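PDB 4K0D: periplasmic sensor hybrid histidine kinase from Anaeromyxobacter dehalogenans, which probably autophosphorylates on histidine using ATP as a membrane-bound sensor of a phosphorelay, this chain being its helical-bundle periplasmic sensor domain. Local coordinates for residues Val94-Gly97 and Thr98-Thr102. Sequence-based numbering, arbitrary orientation.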
loop_
_atom_site.group_PDB
_atom_site.type_symbol
_atom_site.label_atom_id
_atom_site.label_comp_id
_atom_site.label_asym_id
_atom_site.label_seq_id
_atom_site.Cartn_x
_atom_site.Cartn_y
_atom_site.Cartn_z
ATOM N N VAL B 94 16.361 21.115 3.790
ATOM C CA VAL B 94 17.776 21.375 4.007
ATOM C C VAL B 94 17.994 22.799 4.519
ATOM O O VAL B 94 18.820 23.038 5.406
ATOM C CB VAL B 94 18.552 21.132 2.698
ATOM C CG1 VAL B 94 20.022 21.566 2.794
ATOM C CG2 VAL B 94 18.489 19.676 2.373
ATOM N N ALA B 95 17.226 23.741 3.987
ATOM C CA ALA B 95 17.394 25.137 4.362
ATOM C C ALA B 95 16.909 25.350 5.787
ATOM O O ALA B 95 17.468 26.162 6.523
ATOM C CB ALA B 95 16.605 26.033 3.404
ATOM N N LEU B 96 15.853 24.649 6.188
ATOM C CA LEU B 96 15.456 24.728 7.587
ATOM C C LEU B 96 16.582 24.139 8.463
ATOM O O LEU B 96 17.011 24.732 9.461
ATOM C CB LEU B 96 14.137 23.997 7.800
ATOM C CG LEU B 96 13.927 23.794 9.286
ATOM C CD1 LEU B 96 13.997 25.117 9.945
ATOM C CD2 LEU B 96 12.625 23.175 9.634
ATOM N N GLY B 97 17.106 22.981 8.057
ATOM C CA GLY B 97 18.128 22.330 8.848
ATOM C C GLY B 97 19.325 23.247 9.007
ATOM O O GLY B 97 19.811 23.501 10.085
ATOM N N THR B 98 19.788 23.745 7.883
ATOM C CA THR B 98 21.011 24.483 7.802
ATOM C C THR B 98 20.832 25.751 8.652
ATOM O O THR B 98 21.753 26.239 9.311
ATOM C CB THR B 98 21.300 24.770 6.316
ATOM O OG1 THR B 98 22.701 24.840 6.097
ATOM C CG2 THR B 98 20.677 26.070 5.877
ATOM N N ALA B 99 19.612 26.247 8.697
ATOM C CA ALA B 99 19.343 27.441 9.487
ATOM C C ALA B 99 19.468 27.146 10.984
ATOM O O ALA B 99 20.080 27.903 11.727
ATOM C CB ALA B 99 17.989 27.981 9.164
ATOM N N VAL B 100 18.873 26.049 11.424
ATOM C CA VAL B 100 19.001 25.632 12.789
ATOM C C VAL B 100 20.469 25.400 13.038
ATOM O O VAL B 100 21.011 25.874 14.007
ATOM C CB VAL B 100 18.160 24.388 13.096
ATOM C CG1 VAL B 100 18.464 23.870 14.498
ATOM C CG2 VAL B 100 16.645 24.716 12.953
ATOM N N ALA B 101 21.164 24.732 12.149
ATOM C CA ALA B 101 22.549 24.397 12.460
ATOM C C ALA B 101 23.467 25.627 12.595
ATOM O O ALA B 101 24.281 25.676 13.488
ATOM C CB ALA B 101 23.138 23.425 11.419
ATOM N N THR B 102 23.365 26.575 11.670
ATOM C CA THR B 102 24.297 27.687 11.595
ATOM C C THR B 102 23.941 28.726 12.610
ATOM O O THR B 102 24.607 29.756 12.688
ATOM C CB THR B 102 24.224 28.406 10.277
ATOM O OG1 THR B 102 22.883 28.879 10.095
ATOM C CG2 THR B 102 24.581 27.484 9.110
#
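The carbonyl oxygen of T98, whose own amide N is bonded back to V94 O at 2.8 Å, is gripped by two donors of T102. The backbone N of T102 reaches T98 O at 2.9 Å. The hydroxyl OG1 of T102, placed between its backbone N and carbonyl carbon (chi1 58°), donates to the same T98 O at 3.0 Å, and the two donors approach from opposite faces of the carbonyl plane.

The turn before this double grip, in helix 73-102, is held by i to i+4 main-chain hydrogen bonds. V100 N meets L96 O and A101 N meets G97 O almost head-on, the latter at 2.8 Å. The bond from A99 N to A95 O is more bent, with an N-H...O angle of 141° and the donor above the carbonyl plane. Near that acceptor, the methyl CG2 of T98 lies 3.3 Å from A95 O: with OG1 swung away from the backbone N (chi1 -150°), CG2 stands between that N and the carbonyl carbon and leans toward the preceding turn. The methyl and the A99 amide thus both lie at A95 O.

On another face, L96 and V100 lie side by side and point the same way, L96 CD1 touching V100 CG2 at 4.0 Å. This one-turn spacing builds an apolar strip that packs on A37, Y40 and A41 of helix 16-42 and on I109 of helix 106-114, tying three helices of the bundle together well away from the zinc sites. The chemistry thus divides the segment 94-102: L96 and V100, with A99 beside them on I109, contribute much of the packing, whereas at exposed T102 the hydroxyl turns inward to the main chain, giving T98 O a second donor and probably helping to hold that hydroxyl's rotation.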